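Local coordinates for CigR Protein (Salmonella enterica subsp. enterica serovar Typhimurium, PDB 4EW5) that is a putative inner membrane protein of unestablished function, seen here as its C-terminal domain, which carries an antiparallel beta sheet, at residues Q33-G38 / G78-L83; K56-S61 / W74-D79. All coordinates share one frame; numbering follows the deposited sequence.

Interaction 1 (Q33-G38 / G78-L83); sequences QSLPPG and GDNLVL
The beta hairpin that joins strands 72-77 and 80-85 offers its turn, Gly-78 and Asp-79, together with Asn-80, to the loop residues Gln-33, Ser-34 and Leu-35. Gly-78 (phi 68°, psi -127°) and Asp-79 fit the two central positions of a type II' turn. Gly-78, with no side chain, lets the loop come close: Leu-35 CG rests 3.8 Å from Gly-78 CA. Backbone meets backbone beside it, Gln-33 O standing almost perpendicularly above the plane of the Gly-78 to Asp-79 peptide, 3.1 Å from Gly-78 C, a close dipolar approach of two carbonyls without a hydrogen bond.

The polar part of the contact turns on Asp-79. Its CG sits between the backbone N and the carbonyl carbon (chi1 63°), and its carboxylate faces both Ser-34 and a water. OD2 accepts a weak, long bond from the hydroxyl of Ser-34, Ser-34 OG to Asp-79 OD2 measuring 3.5 Å. The same OD2 lies near Asp-100 OD1; two carboxylates so close may raise the proton affinity of one of them. The other oxygen accepts a bond from the bridging water, 3.1 Å from Asp-79 OD1, and this water in turn accepts hydrogen bonds from Leu-35 N and Asn-80 ND2. One water thus ties the loop backbone to two hairpin side chains.

Asn-80 OD1 accepts from Gly-97 N and Asn-96 ND2, which would hold the amide with ND2 toward the loop. Leu-35, which also packs on Ile-53, crosses this amide at a slant. Its methyl CD1 lies 3.5 Å from Asn-80 ND2, while ND2 gives its bond to the water at 3.1 Å.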
ATOM      1  N   GLN A  33      19.992  -4.049  11.597  1.00 39.61           N
ATOM      2  CA  GLN A  33      20.337  -5.456  11.567  1.00 41.09           C
ATOM      3  C   GLN A  33      19.079  -6.315  11.497  1.00 38.07           C
ATOM      4  O   GLN A  33      18.105  -6.076  12.229  1.00 32.31           O
ATOM      5  CB  GLN A  33      21.129  -5.817  12.818  1.00 46.46           C
ATOM      6  CG  GLN A  33      21.713  -7.222  12.782  1.00 54.09           C
ATOM      7  CD  GLN A  33      22.796  -7.393  13.820  1.00 60.61           C
ATOM      8  OE1 GLN A  33      23.818  -6.694  13.777  1.00 66.66           O
ATOM      9  NE2 GLN A  33      22.600  -8.342  14.749  1.00 66.13           N
ATOM     10  N   SER A  34      19.155  -7.355  10.683  1.00 36.29           N
ATOM     11  CA  SER A  34      18.084  -8.335  10.566  1.00 39.09           C
ATOM     12  C   SER A  34      18.020  -9.155  11.816  1.00 41.06           C
ATOM     13  O   SER A  34      18.977  -9.219  12.563  1.00 39.33           O
ATOM     14  CB  SER A  34      18.403  -9.283   9.405  1.00 44.28           C
ATOM     15  OG  SER A  34      18.928  -8.553   8.302  1.00 49.96           O
ATOM     16  N   LEU A  35      16.883  -9.811  11.983  1.00 38.21           N
ATOM     17  CA  LEU A  35      16.583 -10.669  13.101  1.00 39.24           C
ATOM     18  C   LEU A  35      17.526 -11.835  13.007  1.00 40.16           C
ATOM     19  O   LEU A  35      18.019 -12.157  11.916  1.00 41.44           O
ATOM     20  CB  LEU A  35      15.129 -11.144  12.996  1.00 37.71           C
ATOM     21  CG  LEU A  35      14.047 -10.074  13.201  1.00 39.12           C
ATOM     22  CD1 LEU A  35      12.676 -10.297  12.448  1.00 39.94           C
ATOM     23  CD2 LEU A  35      13.911  -9.959  14.724  1.00 33.41           C
ATOM     24  N   PRO A  36      17.815 -12.450  14.140  1.00 40.65           N
ATOM     25  CA  PRO A  36      18.572 -13.682  14.076  1.00 42.12           C
ATOM     26  C   PRO A  36      17.984 -14.713  13.093  1.00 40.43           C
ATOM     27  O   PRO A  36      16.800 -14.814  12.909  1.00 37.89           O
ATOM     28  CB  PRO A  36      18.537 -14.178  15.519  1.00 43.56           C
ATOM     29  CG  PRO A  36      18.341 -12.909  16.333  1.00 46.02           C
ATOM     30  CD  PRO A  36      17.419 -12.087  15.510  1.00 41.90           C
ATOM     31  N   PRO A  37      18.840 -15.479  12.432  1.00 48.36           N
ATOM     32  CA  PRO A  37      18.355 -16.514  11.509  1.00 48.03           C
ATOM     33  C   PRO A  37      17.575 -17.559  12.339  1.00 46.22           C
ATOM     34  O   PRO A  37      17.947 -17.840  13.485  1.00 44.77           O
ATOM     35  CB  PRO A  37      19.645 -17.083  10.926  1.00 52.36           C
ATOM     36  CG  PRO A  37      20.662 -16.873  12.021  1.00 52.78           C
ATOM     37  CD  PRO A  37      20.245 -15.687  12.832  1.00 51.59           C
ATOM     38  N   GLY A  38      16.457 -18.038  11.794  1.00 44.06           N
ATOM     39  CA  GLY A  38      15.522 -18.867  12.546  1.00 41.38           C
ATOM     40  C   GLY A  38      14.365 -18.012  13.005  1.00 39.46           C
ATOM     41  O   GLY A  38      13.200 -18.470  13.007  1.00 37.39           O
ATOM     42  N   GLY A  78      13.952  -5.984  13.768  1.00 23.85           N
ATOM     43  CA  GLY A  78      15.017  -6.395  12.869  1.00 25.07           C
ATOM     44  C   GLY A  78      15.136  -5.256  11.877  1.00 26.83           C
ATOM     45  O   GLY A  78      15.273  -4.064  12.277  1.00 27.29           O
ATOM     46  N   ASP A  79      15.079  -5.590  10.602  1.00 27.38           N
ATOM     47  CA  ASP A  79      15.005  -4.525   9.549  1.00 27.04           C
ATOM     48  C   ASP A  79      13.608  -4.368   8.908  1.00 24.86           C
ATOM     49  O   ASP A  79      13.486  -3.803   7.819  1.00 25.57           O
ATOM     50  CB  ASP A  79      16.098  -4.666   8.528  1.00 30.42           C
ATOM     51  CG  ASP A  79      16.023  -5.960   7.736  1.00 32.86           C
ATOM     52  OD1 ASP A  79      15.127  -6.779   8.049  1.00 35.05           O
ATOM     53  OD2 ASP A  79      16.872  -6.126   6.842  1.00 34.13           O
ATOM     54  N   ASN A  80      12.582  -4.808   9.621  1.00 24.48           N
ATOM     55  CA  ASN A  80      11.201  -4.822   9.105  1.00 24.23           C
ATOM     56  C   ASN A  80      10.326  -3.800   9.771  1.00 21.68           C
ATOM     57  O   ASN A  80      10.566  -3.390  10.956  1.00 21.39           O
ATOM     58  CB  ASN A  80      10.633  -6.187   9.342  1.00 25.54           C
ATOM     59  CG  ASN A  80      11.564  -7.305   8.801  1.00 28.33           C
ATOM     60  OD1 ASN A  80      11.977  -7.288   7.626  1.00 29.51           O
ATOM     61  ND2 ASN A  80      12.052  -8.175   9.716  1.00 32.02           N
ATOM     62  N   LEU A  81       9.234  -3.439   9.107  1.00 22.28           N
ATOM     63  CA  LEU A  81       8.296  -2.513   9.721  1.00 20.47           C
ATOM     64  C   LEU A  81       7.080  -3.346  10.151  1.00 21.98           C
ATOM     65  O   LEU A  81       6.471  -4.027   9.300  1.00 24.17           O
ATOM     66  CB  LEU A  81       7.849  -1.476   8.690  1.00 21.48           C
ATOM     67  CG  LEU A  81       6.817  -0.445   9.117  1.00 21.84           C
ATOM     68  CD1 LEU A  81       7.179   0.331  10.391  1.00 22.73           C
ATOM     69  CD2 LEU A  81       6.482   0.493   7.922  1.00 22.09           C
ATOM     70  N   VAL A  82       6.664  -3.261  11.412  1.00 19.77           N
ATOM     71  CA  VAL A  82       5.681  -4.224  11.958  1.00 19.26           C
ATOM     72  C   VAL A  82       4.657  -3.474  12.790  1.00 18.99           C
ATOM     73  O   VAL A  82       5.034  -2.690  13.671  1.00 19.54           O
ATOM     74  CB  VAL A  82       6.391  -5.293  12.821  1.00 21.67           C
ATOM     75  CG1 VAL A  82       5.349  -6.341  13.263  1.00 20.95           C
ATOM     76  CG2 VAL A  82       7.573  -5.926  12.057  1.00 21.37           C
ATOM     77  N   LEU A  83       3.364  -3.623  12.480  1.00 18.65           N
ATOM     78  CA  LEU A  83       2.336  -3.071  13.265  1.00 17.61           C
ATOM     79  C   LEU A  83       2.006  -4.128  14.346  1.00 21.13           C
ATOM     80  O   LEU A  83       1.704  -5.298  14.020  1.00 20.19           O
ATOM     81  CB  LEU A  83       1.063  -2.880  12.464  1.00 18.60           C
ATOM     82  CG  LEU A  83      -0.124  -2.172  13.131  1.00 17.44           C
ATOM     83  CD1 LEU A  83       0.179  -0.692  13.455  1.00 17.03           C
ATOM     84  CD2 LEU A  83      -1.395  -2.264  12.326  1.00 18.43           C
TER
HETATM   85  O   HOH W   1      14.931  -9.262   9.849  1.00 34.42           O

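Interaction 2 (K56-S61 / W74-D79); sequences KTVPAS and WKIVGD
The indole of Trp-74 is turned away from Val-58, which reaches that residue near its backbone, Val-58 CG2 lying 4.2 Å from Trp-74 CB. Leu-83 lies over one face of the six-membered ring, CB above the ring and backbone N near CE3; Leu-81 CG comes from the other side of the plane, outside the rim, 3.6 Å from Trp-74 CE3. At the edge NE1 donates to Pro-67 O, and the residue also packs against Leu-63 and Leu-66 of its own chain and Val-11 of the second subunit.

The same Val-58 methyl presses on the backbone as well, with CG2 3.5 Å from Trp-74 O, and on Ile-76, two residues on, at CG1. Here the short, weakly bonded strand 56-57 joins the border of the antiparallel sheet next to strand 72-77. Lys-56 and Ile-76 form a hydrogen-bonded pair: Lys-56 N reaches Ile-76 O at 2.8 Å, nearly straight at 177°, and Ile-76 N returns to Lys-56 O at 2.9 Å. Their side chains leave on the same face, CB against CB, before the extended Lys-56 chain runs off.

Further along, at Val-58 and Trp-74, a water stands in for the direct bond, accepting from Val-58 N and donating to Trp-74 O. Lys-75 gives its ammonium to this water too. Its chain bends at chi2 (-79°), which lays CD 3.4 Å from Lys-56 O. The Lys-75 side chain passes Thr-57 at a slant. A second water lies 2.7 Å from Lys-75 NZ and 2.9 Å from Thr-57 OG1, accepting from the ammonium and bridging it to the hydroxyl.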
ATOM      1  N   LYS A  56      11.560  -1.633  18.212  1.00 25.98           N
ATOM      2  CA  LYS A  56      12.103  -0.290  18.404  1.00 26.62           C
ATOM      3  C   LYS A  56      11.178   0.774  17.918  1.00 25.05           C
ATOM      4  O   LYS A  56      10.337   0.540  17.082  1.00 25.39           O
ATOM      5  CB  LYS A  56      13.498  -0.185  17.756  1.00 29.12           C
ATOM      6  CG  LYS A  56      14.451  -1.240  18.269  1.00 35.36           C
ATOM      7  CD  LYS A  56      15.821  -1.126  17.641  1.00 37.50           C
ATOM      8  CE  LYS A  56      16.698  -2.288  18.115  1.00 43.50           C
ATOM      9  NZ  LYS A  56      18.168  -1.984  18.056  1.00 46.17           N
ATOM     10  N   THR A  57      11.324   1.965  18.464  1.00 25.62           N
ATOM     11  CA  THR A  57      10.383   3.026  18.184  1.00 25.37           C
ATOM     12  C   THR A  57      10.562   3.621  16.850  1.00 23.43           C
ATOM     13  O   THR A  57      11.676   3.958  16.433  1.00 24.50           O
ATOM     14  CB  THR A  57      10.464   4.120  19.257  1.00 28.26           C
ATOM     15  OG1 THR A  57       9.973   3.548  20.491  1.00 29.42           O
ATOM     16  CG2 THR A  57       9.610   5.339  18.931  1.00 27.42           C
ATOM     17  N   VAL A  58       9.466   3.837  16.162  1.00 21.42           N
ATOM     18  CA  VAL A  58       9.496   4.516  14.886  1.00 20.73           C
ATOM     19  C   VAL A  58       9.356   6.006  15.177  1.00 22.47           C
ATOM     20  O   VAL A  58       8.447   6.388  15.932  1.00 21.32           O
ATOM     21  CB  VAL A  58       8.262   4.083  13.985  1.00 21.52           C
ATOM     22  CG1 VAL A  58       8.139   4.994  12.741  1.00 19.47           C
ATOM     23  CG2 VAL A  58       8.430   2.579  13.576  1.00 21.52           C
ATOM     24  N   PRO A  59      10.179   6.859  14.564  1.00 23.24           N
ATOM     25  CA  PRO A  59      10.103   8.299  14.869  1.00 25.73           C
ATOM     26  C   PRO A  59       8.782   8.935  14.416  1.00 26.54           C
ATOM     27  O   PRO A  59       8.214   8.526  13.415  1.00 24.66           O
ATOM     28  CB  PRO A  59      11.303   8.904  14.087  1.00 26.04           C
ATOM     29  CG  PRO A  59      11.614   7.897  13.059  1.00 25.59           C
ATOM     30  CD  PRO A  59      11.277   6.574  13.633  1.00 24.06           C
ATOM     31  N   ALA A  60       8.353   9.986  15.146  1.00 28.21           N
ATOM     32  CA  ALA A  60       7.127  10.727  14.848  1.00 29.04           C
ATOM     33  C   ALA A  60       7.066  11.178  13.423  1.00 28.96           C
ATOM     34  O   ALA A  60       5.986  11.132  12.808  1.00 31.04           O
ATOM     35  CB  ALA A  60       6.960  11.957  15.791  1.00 27.58           C
ATOM     36  N   SER A  61       8.187  11.575  12.848  1.00 30.02           N
ATOM     37  CA  SER A  61       8.182  12.000  11.453  1.00 31.13           C
ATOM     38  C   SER A  61       7.638  10.886  10.565  1.00 29.85           C
ATOM     39  O   SER A  61       6.886  11.157   9.612  1.00 30.79           O
ATOM     40  CB  SER A  61       9.596  12.324  10.914  1.00 32.14           C
ATOM     41  OG  SER A  61      10.458  11.201  11.188  1.00 34.83           O
ATOM     42  N   TRP A  74       3.237   1.070  15.172  1.00 19.14           N
ATOM     43  CA  TRP A  74       4.236   0.627  14.211  1.00 19.56           C
ATOM     44  C   TRP A  74       5.595   0.549  14.945  1.00 20.37           C
ATOM     45  O   TRP A  74       5.912   1.451  15.761  1.00 21.71           O
ATOM     46  CB  TRP A  74       4.328   1.619  13.075  1.00 20.01           C
ATOM     47  CG  TRP A  74       3.167   1.550  12.140  1.00 19.94           C
ATOM     48  CD1 TRP A  74       2.083   2.406  12.052  1.00 19.25           C
ATOM     49  CD2 TRP A  74       2.931   0.517  11.150  1.00 19.88           C
ATOM     50  NE1 TRP A  74       1.234   2.026  11.074  1.00 19.64           N
ATOM     51  CE2 TRP A  74       1.691   0.891  10.468  1.00 19.51           C
ATOM     52  CE3 TRP A  74       3.633  -0.608  10.723  1.00 19.20           C
ATOM     53  CZ2 TRP A  74       1.177   0.152   9.444  1.00 17.76           C
ATOM     54  CZ3 TRP A  74       3.097  -1.321   9.677  1.00 19.81           C
ATOM     55  CH2 TRP A  74       1.903  -0.944   9.049  1.00 19.26           C
ATOM     56  N   LYS A  75       6.346  -0.521  14.707  1.00 18.57           N
ATOM     57  CA  LYS A  75       7.639  -0.741  15.334  1.00 20.66           C
ATOM     58  C   LYS A  75       8.665  -1.176  14.305  1.00 19.84           C
ATOM     59  O   LYS A  75       8.304  -1.756  13.253  1.00 20.65           O
ATOM     60  CB  LYS A  75       7.519  -1.800  16.417  1.00 21.11           C
ATOM     61  CG  LYS A  75       6.599  -1.403  17.527  1.00 24.04           C
ATOM     62  CD  LYS A  75       7.336  -0.431  18.465  1.00 27.90           C
ATOM     63  CE  LYS A  75       6.421   0.266  19.439  1.00 33.81           C
ATOM     64  NZ  LYS A  75       7.124   1.408  20.035  1.00 33.63           N
ATOM     65  N   ILE A  76       9.938  -0.974  14.636  1.00 19.22           N
ATOM     66  CA  ILE A  76      11.031  -1.551  13.878  1.00 21.83           C
ATOM     67  C   ILE A  76      11.421  -2.874  14.582  1.00 22.91           C
ATOM     68  O   ILE A  76      11.823  -2.880  15.746  1.00 23.30           O
ATOM     69  CB  ILE A  76      12.236  -0.632  13.871  1.00 21.95           C
ATOM     70  CG1 ILE A  76      11.839   0.838  13.427  1.00 20.89           C
ATOM     71  CG2 ILE A  76      13.361  -1.167  12.950  1.00 21.86           C
ATOM     72  CD1 ILE A  76      13.058   1.792  13.434  1.00 22.92           C
ATOM     73  N   VAL A  77      11.370  -3.956  13.828  1.00 23.39           N
ATOM     74  CA  VAL A  77      11.671  -5.316  14.317  1.00 23.57           C
ATOM     75  C   VAL A  77      12.679  -5.888  13.347  1.00 23.98           C
ATOM     76  O   VAL A  77      12.355  -6.076  12.182  1.00 25.27           O
ATOM     77  CB  VAL A  77      10.394  -6.158  14.330  1.00 22.52           C
ATOM     78  CG1 VAL A  77      10.695  -7.596  14.760  1.00 26.15           C
ATOM     79  CG2 VAL A  77       9.414  -5.523  15.273  1.00 22.45           C
ATOM     80  N   GLY A  78      13.952  -5.984  13.768  1.00 23.85           N
ATOM     81  CA  GLY A  78      15.017  -6.395  12.869  1.00 25.07           C
ATOM     82  C   GLY A  78      15.136  -5.256  11.877  1.00 26.83           C
ATOM     83  O   GLY A  78      15.273  -4.064  12.277  1.00 27.29           O
ATOM     84  N   ASP A  79      15.079  -5.590  10.602  1.00 27.38           N
ATOM     85  CA  ASP A  79      15.005  -4.525   9.549  1.00 27.04           C
ATOM     86  C   ASP A  79      13.608  -4.368   8.908  1.00 24.86           C
ATOM     87  O   ASP A  79      13.486  -3.803   7.819  1.00 25.57           O
ATOM     88  CB  ASP A  79      16.098  -4.666   8.528  1.00 30.42           C
ATOM     89  CG  ASP A  79      16.023  -5.960   7.736  1.00 32.86           C
ATOM     90  OD1 ASP A  79      15.127  -6.779   8.049  1.00 35.05           O
ATOM     91  OD2 ASP A  79      16.872  -6.126   6.842  1.00 34.13           O
TER
HETATM   92  O   HOH W   2       9.489   0.753  21.252  1.00 31.85           O
HETATM   93  O   HOH W   3       7.024   3.168  17.540  1.00 24.66           O

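How the interactions relate
From the N terminus, the chain leaves helix 11-26 and enters the loop 33-38, which interaction 1 closes onto the hairpin at 78-83. Before reaching it the chain passes 56-61, and interaction 2 closes a shorter loop, through helix 60-63, onto 74-79. The shorter closure is nested inside the longer one, and both end on the same hairpin, sharing Gly-78 and Asp-79. Interaction 2 adds an outer strand alongside 72-77; interaction 1 covers the hairpin's turn. They meet inside the sheet, where Val-82 O lies 2.7 Å from Lys-75 N, a probable hydrogen bond, and Val-82 packs on Val-77.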